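PDB 2PPY: enoyl-CoA hydratase from Geobacillus kaustophilus, which probably catalyses the reversible hydration of trans-2-enoyl-CoA to 3-hydroxyacyl-CoA, a step of fatty acid beta-oxidation. Local coordinates for residues K7-T12 with D33-K38; V55-S60 with R196-A201; V103-L108 with L125-D130. All coordinates share one frame; numbering follows the deposited sequence.

How the interactions relate
Near the N terminus, interaction 1 closes a short loop: the turn leading into strand 11-16 meets the start of helix 34-48 after strand 19-24 has passed between them in the chain. Helix 34-48 is followed by strand 55-60, which opens interaction 2, a loop that closes more than 130 residues later on helix 193-205. Interaction 3 lies nested inside it, pairing strands 103-108 and 125-129. Interactions 2 and 3 touch, their centres about 7 Å apart, because 55-60 and 103-108 are neighbouring strands. Interaction 1 precedes both in series, its centre about 20 Å from each, yet all three contacts reach the same main sheet of the crotonase fold.

Interaction 1 (K7-T12 with D33-K38); sequences KKQYLT and DLEFYK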
loop_
_atom_site.group_PDB
_atom_site.type_symbol
_atom_site.label_atom_id
_atom_site.label_comp_id
_atom_site.label_asym_id
_atom_site.label_seq_id
_atom_site.Cartn_x
_atom_site.Cartn_y
_atom_site.Cartn_z
ATOM N N LYS A 7 -9.242 -34.924 -21.444
ATOM C CA LYS A 7 -8.252 -35.470 -20.521
ATOM C C LYS A 7 -6.791 -35.373 -20.951
ATOM O O LYS A 7 -6.473 -35.254 -22.135
ATOM C CB LYS A 7 -8.578 -36.941 -20.253
ATOM C CG LYS A 7 -10.062 -37.220 -20.097
ATOM C CD LYS A 7 -10.378 -38.689 -20.307
ATOM C CE LYS A 7 -11.880 -38.921 -20.345
ATOM N NZ LYS A 7 -12.216 -40.322 -20.715
ATOM N N LYS A 8 -5.913 -35.432 -19.952
ATOM C CA LYS A 8 -4.468 -35.407 -20.139
ATOM C C LYS A 8 -3.936 -36.496 -19.214
ATOM O O LYS A 8 -4.702 -37.357 -18.785
ATOM C CB LYS A 8 -3.883 -34.041 -19.766
ATOM C CG LYS A 8 -4.116 -32.968 -20.824
ATOM C CD LYS A 8 -3.321 -31.704 -20.534
ATOM C CE LYS A 8 -3.417 -30.715 -21.689
ATOM N NZ LYS A 8 -2.594 -29.494 -21.462
ATOM N N GLN A 9 -2.646 -36.474 -18.897
ATOM C CA GLN A 9 -2.097 -37.507 -18.023
ATOM C C GLN A 9 -2.054 -37.137 -16.546
ATOM O O GLN A 9 -2.130 -38.012 -15.686
ATOM C CB GLN A 9 -0.696 -37.918 -18.487
ATOM C CG GLN A 9 0.237 -36.770 -18.813
ATOM C CD GLN A 9 1.663 -37.241 -19.036
ATOM O OE1 GLN A 9 1.895 -38.392 -19.411
ATOM N NE2 GLN A 9 2.624 -36.351 -18.817
ATOM N N TYR A 10 -1.938 -35.846 -16.251
ATOM C CA TYR A 10 -1.873 -35.389 -14.866
ATOM C C TYR A 10 -3.232 -34.968 -14.325
ATOM O O TYR A 10 -3.473 -35.019 -13.117
ATOM C CB TYR A 10 -0.913 -34.207 -14.745
ATOM C CG TYR A 10 0.534 -34.536 -15.011
ATOM C CD1 TYR A 10 1.338 -35.084 -14.015
ATOM C CD2 TYR A 10 1.110 -34.273 -16.250
ATOM C CE1 TYR A 10 2.685 -35.358 -14.246
ATOM C CE2 TYR A 10 2.452 -34.543 -16.490
ATOM C CZ TYR A 10 3.234 -35.083 -15.486
ATOM O OH TYR A 10 4.565 -35.338 -15.722
ATOM N N LEU A 11 -4.121 -34.548 -15.215
ATOM C CA LEU A 11 -5.432 -34.095 -14.787
ATOM C C LEU A 11 -6.459 -34.189 -15.903
ATOM O O LEU A 11 -6.106 -34.302 -17.077
ATOM C CB LEU A 11 -5.321 -32.646 -14.283
ATOM C CG LEU A 11 -5.933 -31.426 -14.997
ATOM C CD1 LEU A 11 -5.308 -30.174 -14.391
ATOM C CD2 LEU A 11 -5.668 -31.430 -16.488
ATOM N N THR A 12 -7.733 -34.129 -15.524
ATOM C CA THR A 12 -8.834 -34.182 -16.475
ATOM C C THR A 12 -9.831 -33.068 -16.166
ATOM O O THR A 12 -10.143 -32.803 -15.004
ATOM C CB THR A 12 -9.566 -35.540 -16.409
ATOM O OG1 THR A 12 -8.674 -36.582 -16.817
ATOM C CG2 THR A 12 -10.783 -35.543 -17.319
ATOM N N ASP A 33 5.000 -31.909 -10.530
ATOM C CA ASP A 33 6.243 -31.441 -11.139
ATOM C C ASP A 33 5.892 -30.243 -12.022
ATOM O O ASP A 33 4.781 -29.721 -11.945
ATOM C CB ASP A 33 6.888 -32.537 -11.994
ATOM C CG ASP A 33 5.938 -33.105 -13.032
ATOM O OD1 ASP A 33 4.981 -32.406 -13.430
ATOM O OD2 ASP A 33 6.155 -34.255 -13.462
ATOM N N LEU A 34 6.822 -29.816 -12.869
ATOM C CA LEU A 34 6.571 -28.670 -13.737
ATOM C C LEU A 34 5.491 -28.959 -14.765
ATOM O O LEU A 34 4.629 -28.121 -15.018
ATOM C CB LEU A 34 7.860 -28.233 -14.451
ATOM C CG LEU A 34 7.715 -27.065 -15.440
ATOM C CD1 LEU A 34 7.046 -25.879 -14.750
ATOM C CD2 LEU A 34 9.083 -26.666 -15.979
ATOM N N GLU A 35 5.535 -30.147 -15.359
ATOM C CA GLU A 35 4.556 -30.521 -16.367
ATOM C C GLU A 35 3.125 -30.458 -15.825
ATOM O O GLU A 35 2.200 -30.083 -16.547
ATOM C CB GLU A 35 4.867 -31.925 -16.898
ATOM C CG GLU A 35 4.112 -32.298 -18.159
ATOM C CD GLU A 35 4.349 -31.321 -19.298
ATOM O OE1 GLU A 35 5.528 -31.052 -19.625
ATOM O OE2 GLU A 35 3.352 -30.828 -19.870
ATOM N N PHE A 36 2.934 -30.825 -14.561
ATOM C CA PHE A 36 1.596 -30.767 -13.985
ATOM C C PHE A 36 1.073 -29.341 -14.025
ATOM O O PHE A 36 -0.043 -29.092 -14.481
ATOM C CB PHE A 36 1.576 -31.228 -12.527
ATOM C CG PHE A 36 0.339 -30.784 -11.788
ATOM C CD1 PHE A 36 -0.910 -31.301 -12.125
ATOM C CD2 PHE A 36 0.412 -29.804 -10.801
ATOM C CE1 PHE A 36 -2.074 -30.835 -11.499
ATOM C CE2 PHE A 36 -0.746 -29.331 -10.169
ATOM C CZ PHE A 36 -1.989 -29.851 -10.519
ATOM N N TYR A 37 1.882 -28.407 -13.529
ATOM C CA TYR A 37 1.482 -27.007 -13.504
ATOM C C TYR A 37 1.288 -26.423 -14.889
ATOM O O TYR A 37 0.478 -25.515 -15.073
ATOM C CB TYR A 37 2.482 -26.183 -12.693
ATOM C CG TYR A 37 1.961 -25.877 -11.304
ATOM C CD1 TYR A 37 0.934 -24.949 -11.118
ATOM C CD2 TYR A 37 2.446 -26.556 -10.184
ATOM C CE1 TYR A 37 0.401 -24.703 -9.853
ATOM C CE2 TYR A 37 1.917 -26.317 -8.912
ATOM C CZ TYR A 37 0.895 -25.388 -8.755
ATOM O OH TYR A 37 0.374 -25.137 -7.506
ATOM N N LYS A 38 2.018 -26.947 -15.869
ATOM C CA LYS A 38 1.864 -26.466 -17.234
ATOM C C LYS A 38 0.468 -26.866 -17.710
ATOM O O LYS A 38 -0.188 -26.115 -18.428
ATOM C CB LYS A 38 2.954 -27.059 -18.135
ATOM C CG LYS A 38 4.342 -26.526 -17.797
ATOM C CD LYS A 38 5.462 -27.310 -18.459
ATOM C CE LYS A 38 5.429 -27.195 -19.968
ATOM N NZ LYS A 38 6.575 -27.931 -20.572
#
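The N-capped first turn of helix 34-48 meets the turn that leads into strand 11-16, near one edge of the crotonase-fold main sheet. Its tight part is built round Tyr10, whose CG lies anti to the carbonyl carbon (chi1 -67°), laying the ring against the helix start. Phe36 N stands 4.1 Å above the plane of the Tyr10 ring, over its centre. Tyr10 CE2 comes to 3.3 Å from Glu35 CG, whose chain crosses the tyrosine at about a right angle. Tyr10 CB meets the edge of the buried Phe36 ring, 3.9 Å from CD1, and Leu11 CD1 approaches that ring more loosely. Phe36 also packs on Leu24 and Ile26, which ties the helix start to the sheet. An alanine in place of Tyr10 would probably loosen the first helical turn from the strand, since the ring that rests on Phe36 N and touches Glu35 CG would be gone. The outer side is looser: Glu35 bends at chi2 so that its carboxylate leads away, and OE1 makes a weak salt bridge with Lys38 NZ, while exposed Gln9 barely reaches Glu35. The cap is firm, Phe36 N donating to Asp33 OD1 at 2.8 Å, nearly along the C-O axis.

Interaction 2 (V55-S60 with R196-A201); sequences VVIVMS and RTREYA
Ala201 presents its methyl group to two strand side chains at once: CB lies 3.7 Å from Val55 CG1 and 3.8 Å from Ile57 CD1. Ile57 has the largest area buried of the strand residues, its CG1 branch anti to the carbonyl carbon and extended at chi2 (174°), so that CD1 slots between Ala201 CB and Arg198 CG, the latter 4.0 Å away. Its other branch is also used, with Ile57 CG2 3.9 Å from Thr197 CG2 as the two side chains run past each other in opposite directions. Farther along the strand the selenomethionine Met59 holds CG in the crowded position between backbone N and carbonyl carbon, and its chain, bent at chi3, crosses that of Arg198 at about a right angle, with Met59 SE 3.6 Å from Arg198 NH2. This is a helix laid on one face of the crotonase sheet: segment 196-201 of helix 193-205 runs nearly antiparallel to strand 55-60, at 166°, the axes of the two segments 9.5 Å apart. Val55, Ile57 and Met59 point at the helix, whereas Val56 points away from it. The contacting groups are set in place from outside. Thr197 OG1 bonds to Thr193 O one turn earlier, turning its methyl toward Ile57, and Arg198 NE forms a salt bridge with Glu21 OE2 on strand 19-24, fixing the guanidinium beside Met59. Cys107 of strand 103-108 packs against Ile57, Met59 and Thr197. On the same helix, Tyr200 OH hydrogen-bonds Asp165 OD1 of a neighbouring subunit.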
loop_
_atom_site.group_PDB
_atom_site.type_symbol
_atom_site.label_atom_id
_atom_site.label_comp_id
_atom_site.label_asym_id
_atom_site.label_seq_id
_atom_site.Cartn_x
_atom_site.Cartn_y
_atom_site.Cartn_z
ATOM N N VAL A 55 -18.205 -21.559 -12.630
ATOM C CA VAL A 55 -17.627 -22.103 -11.414
ATOM C C VAL A 55 -16.642 -23.222 -11.721
ATOM O O VAL A 55 -16.835 -24.001 -12.653
ATOM C CB VAL A 55 -18.720 -22.668 -10.472
ATOM C CG1 VAL A 55 -18.087 -23.166 -9.180
ATOM C CG2 VAL A 55 -19.760 -21.598 -10.177
ATOM N N VAL A 56 -15.580 -23.301 -10.931
ATOM C CA VAL A 56 -14.589 -24.347 -11.122
ATOM C C VAL A 56 -14.340 -25.074 -9.810
ATOM O O VAL A 56 -14.059 -24.449 -8.786
ATOM C CB VAL A 56 -13.248 -23.788 -11.627
ATOM C CG1 VAL A 56 -12.237 -24.926 -11.766
ATOM C CG2 VAL A 56 -13.442 -23.078 -12.961
ATOM N N ILE A 57 -14.469 -26.394 -9.837
ATOM C CA ILE A 57 -14.217 -27.192 -8.650
ATOM C C ILE A 57 -12.938 -27.986 -8.881
ATOM O O ILE A 57 -12.809 -28.700 -9.872
ATOM C CB ILE A 57 -15.338 -28.213 -8.368
ATOM C CG1 ILE A 57 -16.681 -27.509 -8.197
ATOM C CG2 ILE A 57 -15.005 -28.986 -7.096
ATOM C CD1 ILE A 57 -17.855 -28.480 -8.054
ATOM N N VAL A 58 -11.988 -27.859 -7.971
ATOM C CA VAL A 58 -10.760 -28.613 -8.111
ATOM C C VAL A 58 -10.837 -29.759 -7.111
ATOM O O VAL A 58 -11.002 -29.534 -5.915
ATOM C CB VAL A 58 -9.530 -27.733 -7.820
ATOM C CG1 VAL A 58 -8.251 -28.543 -8.005
ATOM C CG2 VAL A 58 -9.538 -26.519 -8.745
HETATM N N MSE A 59 -10.766 -30.988 -7.613
HETATM C CA MSE A 59 -10.815 -32.159 -6.747
HETATM C C MSE A 59 -9.777 -33.199 -7.139
HETATM O O MSE A 59 -9.130 -33.083 -8.178
HETATM C CB MSE A 59 -12.222 -32.776 -6.728
HETATM C CG MSE A 59 -12.989 -32.736 -8.037
HETATM SE SE MSE A 59 -14.712 -33.650 -7.897
HETATM C CE MSE A 59 -15.844 -32.200 -7.323
ATOM N N SER A 60 -9.612 -34.205 -6.290
ATOM C CA SER A 60 -8.632 -35.259 -6.517
ATOM C C SER A 60 -9.280 -36.628 -6.665
ATOM O O SER A 60 -10.252 -36.939 -5.971
ATOM C CB SER A 60 -7.639 -35.293 -5.349
ATOM O OG SER A 60 -6.754 -36.397 -5.443
ATOM N N ARG A 196 -22.092 -32.239 -1.675
ATOM C CA ARG A 196 -22.409 -30.913 -1.161
ATOM C C ARG A 196 -21.604 -29.795 -1.830
ATOM O O ARG A 196 -22.092 -28.676 -1.962
ATOM C CB ARG A 196 -22.236 -30.898 0.359
ATOM C CG ARG A 196 -23.117 -31.946 1.048
ATOM C CD ARG A 196 -23.156 -31.778 2.551
ATOM N NE ARG A 196 -23.659 -30.462 2.924
ATOM C CZ ARG A 196 -23.810 -30.051 4.177
ATOM N NH1 ARG A 196 -23.500 -30.860 5.182
ATOM N NH2 ARG A 196 -24.257 -28.827 4.427
ATOM N N THR A 197 -20.381 -30.097 -2.259
ATOM C CA THR A 197 -19.567 -29.097 -2.946
ATOM C C THR A 197 -20.238 -28.788 -4.283
ATOM O O THR A 197 -20.405 -27.621 -4.651
ATOM C CB THR A 197 -18.131 -29.609 -3.220
ATOM O OG1 THR A 197 -17.453 -29.822 -1.976
ATOM C CG2 THR A 197 -17.347 -28.591 -4.049
ATOM N N ARG A 198 -20.626 -29.841 -5.006
ATOM C CA ARG A 198 -21.291 -29.685 -6.301
ATOM C C ARG A 198 -22.625 -28.968 -6.148
ATOM O O ARG A 198 -23.026 -28.193 -7.016
ATOM C CB ARG A 198 -21.515 -31.053 -6.956
ATOM C CG ARG A 198 -20.285 -31.600 -7.658
ATOM C CD ARG A 198 -20.382 -33.092 -7.912
ATOM N NE ARG A 198 -19.207 -33.580 -8.625
ATOM C CZ ARG A 198 -18.773 -34.837 -8.586
ATOM N NH1 ARG A 198 -19.419 -35.742 -7.862
ATOM N NH2 ARG A 198 -17.688 -35.186 -9.266
ATOM N N GLU A 199 -23.309 -29.235 -5.040
ATOM C CA GLU A 199 -24.595 -28.604 -4.767
ATOM C C GLU A 199 -24.402 -27.099 -4.596
ATOM O O GLU A 199 -25.217 -26.304 -5.061
ATOM C CB GLU A 199 -25.211 -29.204 -3.502
ATOM C CG GLU A 199 -26.550 -28.613 -3.109
ATOM C CD GLU A 199 -27.161 -29.320 -1.913
ATOM O OE1 GLU A 199 -27.403 -30.543 -2.011
ATOM O OE2 GLU A 199 -27.394 -28.658 -0.877
ATOM N N TYR A 200 -23.313 -26.717 -3.933
ATOM C CA TYR A 200 -22.998 -25.310 -3.708
ATOM C C TYR A 200 -22.692 -24.651 -5.043
ATOM O O TYR A 200 -23.199 -23.570 -5.342
ATOM C CB TYR A 200 -21.794 -25.194 -2.766
ATOM C CG TYR A 200 -21.391 -23.782 -2.389
ATOM C CD1 TYR A 200 -20.657 -22.983 -3.268
ATOM C CD2 TYR A 200 -21.701 -23.262 -1.130
ATOM C CE1 TYR A 200 -20.231 -21.699 -2.898
ATOM C CE2 TYR A 200 -21.284 -21.979 -0.752
ATOM C CZ TYR A 200 -20.546 -21.206 -1.641
ATOM O OH TYR A 200 -20.102 -19.955 -1.267
ATOM N N ALA A 201 -21.869 -25.315 -5.850
ATOM C CA ALA A 201 -21.504 -24.793 -7.162
ATOM C C ALA A 201 -22.743 -24.679 -8.047
ATOM O O ALA A 201 -22.897 -23.707 -8.788
ATOM C CB ALA A 201 -20.465 -25.696 -7.818
#

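Interaction 3 (V103-L108 with L125-D130); sequences VYIACL and LRFMGD
Leu108, Leu125 and Phe127 have the most surface buried between two parallel neighbours of the main sheet, strands 103-108 and 125-129, joined through helix 115-121 in a beta-alpha-beta crossover. The strands run at 22° to each other, and five backbone hydrogen bonds knit them. Leu125 starts the ladder, its N donating to Tyr104 O and its O accepting from Ala106 N at 2.9 Å, almost straight (172°), with the donor above the carbonyl plane. Its side chain runs alongside Ile105, pointing the same way, with CD1 4.2 Å from Ile105 CG1. Phe127 shares their sheet face. Ile105 CG2, held anti to the backbone N, lies over its ring in a CH-pi contact, 3.6 Å above the plane and offset toward the rim on the CD2-CE2 side. Tyr200 and Phe188 pack edge-to-face with that ring, from helix 193-205 and strand 186-188. Leu108 lies on the other face with Ala106 and Met128, its CB 3.9 Å from Met128 CG. The Leu108 backbone is held at both ends: N donates to Phe127 O at 2.7 Å, while Leu108 O takes both the Gly129 N-H at 2.9 Å and a CA-H...O contact from Met128 CA at 3.2 Å.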
loop_
_atom_site.group_PDB
_atom_site.type_symbol
_atom_site.label_atom_id
_atom_site.label_comp_id
_atom_site.label_asym_id
_atom_site.label_seq_id
_atom_site.Cartn_x
_atom_site.Cartn_y
_atom_site.Cartn_z
ATOM N N VAL A 103 -15.531 -18.758 -10.087
ATOM C CA VAL A 103 -15.281 -18.934 -8.669
ATOM C C VAL A 103 -14.579 -20.285 -8.553
ATOM O O VAL A 103 -15.101 -21.308 -9.007
ATOM C CB VAL A 103 -16.598 -18.968 -7.862
ATOM C CG1 VAL A 103 -16.331 -19.408 -6.428
ATOM C CG2 VAL A 103 -17.241 -17.593 -7.873
ATOM N N TYR A 104 -13.387 -20.284 -7.969
ATOM C CA TYR A 104 -12.624 -21.512 -7.792
ATOM C C TYR A 104 -12.816 -22.107 -6.394
ATOM O O TYR A 104 -12.557 -21.453 -5.386
ATOM C CB TYR A 104 -11.136 -21.249 -8.052
ATOM C CG TYR A 104 -10.736 -21.369 -9.511
ATOM C CD1 TYR A 104 -11.269 -20.517 -10.478
ATOM C CD2 TYR A 104 -9.849 -22.360 -9.924
ATOM C CE1 TYR A 104 -10.929 -20.655 -11.830
ATOM C CE2 TYR A 104 -9.503 -22.507 -11.266
ATOM C CZ TYR A 104 -10.046 -21.655 -12.210
ATOM O OH TYR A 104 -9.713 -21.820 -13.529
ATOM N N ILE A 105 -13.275 -23.353 -6.348
ATOM C CA ILE A 105 -13.510 -24.043 -5.086
ATOM C C ILE A 105 -12.614 -25.272 -4.994
ATOM O O ILE A 105 -12.581 -26.093 -5.911
ATOM C CB ILE A 105 -14.977 -24.523 -4.965
ATOM C CG1 ILE A 105 -15.933 -23.356 -5.207
ATOM C CG2 ILE A 105 -15.225 -25.124 -3.575
ATOM C CD1 ILE A 105 -17.389 -23.777 -5.229
ATOM N N ALA A 106 -11.889 -25.393 -3.890
ATOM C CA ALA A 106 -11.020 -26.540 -3.675
ATOM C C ALA A 106 -11.818 -27.584 -2.903
ATOM O O ALA A 106 -12.231 -27.338 -1.771
ATOM C CB ALA A 106 -9.802 -26.130 -2.876
ATOM N N CYS A 107 -12.050 -28.738 -3.520
ATOM C CA CYS A 107 -12.795 -29.807 -2.864
ATOM C C CYS A 107 -11.777 -30.729 -2.206
ATOM O O CYS A 107 -11.198 -31.594 -2.861
ATOM C CB CYS A 107 -13.625 -30.588 -3.886
ATOM S SG CYS A 107 -14.737 -31.815 -3.140
ATOM N N LEU A 108 -11.566 -30.546 -0.907
ATOM C CA LEU A 108 -10.583 -31.338 -0.182
ATOM C C LEU A 108 -11.157 -32.605 0.456
ATOM O O LEU A 108 -11.915 -32.545 1.427
ATOM C CB LEU A 108 -9.920 -30.454 0.877
ATOM C CG LEU A 108 -9.394 -29.115 0.335
ATOM C CD1 LEU A 108 -8.851 -28.273 1.488
ATOM C CD2 LEU A 108 -8.303 -29.359 -0.714
ATOM N N LEU A 125 -12.453 -20.556 -2.457
ATOM C CA LEU A 125 -13.064 -21.231 -1.316
ATOM C C LEU A 125 -12.465 -22.619 -1.123
ATOM O O LEU A 125 -11.939 -23.208 -2.060
ATOM C CB LEU A 125 -14.575 -21.368 -1.530
ATOM C CG LEU A 125 -15.422 -20.108 -1.722
ATOM C CD1 LEU A 125 -16.784 -20.485 -2.310
ATOM C CD2 LEU A 125 -15.577 -19.381 -0.396
ATOM N N ARG A 126 -12.567 -23.139 0.097
ATOM C CA ARG A 126 -12.052 -24.463 0.424
ATOM C C ARG A 126 -13.068 -25.249 1.250
ATOM O O ARG A 126 -13.452 -24.813 2.332
ATOM C CB ARG A 126 -10.743 -24.336 1.212
ATOM C CG ARG A 126 -9.555 -23.839 0.384
ATOM C CD ARG A 126 -8.526 -23.148 1.269
ATOM N NE ARG A 126 -9.054 -21.887 1.785
ATOM C CZ ARG A 126 -9.239 -20.797 1.044
ATOM N NH1 ARG A 126 -8.932 -20.807 -0.249
ATOM N NH2 ARG A 126 -9.753 -19.701 1.587
ATOM N N PHE A 127 -13.512 -26.393 0.725
ATOM C CA PHE A 127 -14.468 -27.266 1.421
ATOM C C PHE A 127 -13.740 -28.576 1.711
ATOM O O PHE A 127 -13.125 -29.156 0.817
ATOM C CB PHE A 127 -15.706 -27.555 0.554
ATOM C CG PHE A 127 -16.506 -26.326 0.172
ATOM C CD1 PHE A 127 -16.375 -25.128 0.878
ATOM C CD2 PHE A 127 -17.407 -26.377 -0.891
ATOM C CE1 PHE A 127 -17.128 -23.994 0.520
ATOM C CE2 PHE A 127 -18.164 -25.253 -1.255
ATOM C CZ PHE A 127 -18.024 -24.060 -0.545
HETATM N N MSE A 128 -13.811 -29.054 2.949
HETATM C CA MSE A 128 -13.104 -30.278 3.315
HETATM C C MSE A 128 -13.962 -31.347 3.994
HETATM O O MSE A 128 -14.897 -31.027 4.724
HETATM C CB MSE A 128 -11.925 -29.903 4.215
HETATM C CG MSE A 128 -10.998 -31.041 4.594
HETATM SE SE MSE A 128 -9.354 -30.328 5.325
HETATM C CE MSE A 128 -8.079 -31.455 4.405
ATOM N N GLY A 129 -13.628 -32.615 3.749
ATOM C CA GLY A 129 -14.365 -33.717 4.352
ATOM C C GLY A 129 -13.989 -33.901 5.812
ATOM O O GLY A 129 -12.836 -33.668 6.179
ATOM N N ASP A 130 -14.932 -34.335 6.649
ATOM C CA ASP A 130 -14.620 -34.488 8.069
ATOM C C ASP A 130 -13.639 -35.604 8.418
ATOM O O ASP A 130 -13.282 -35.776 9.580
ATOM C CB ASP A 130 -15.904 -34.609 8.914
ATOM C CG ASP A 130 -16.771 -35.800 8.535
ATOM O OD1 ASP A 130 -17.861 -35.920 9.129
ATOM O OD2 ASP A 130 -16.384 -36.607 7.665
#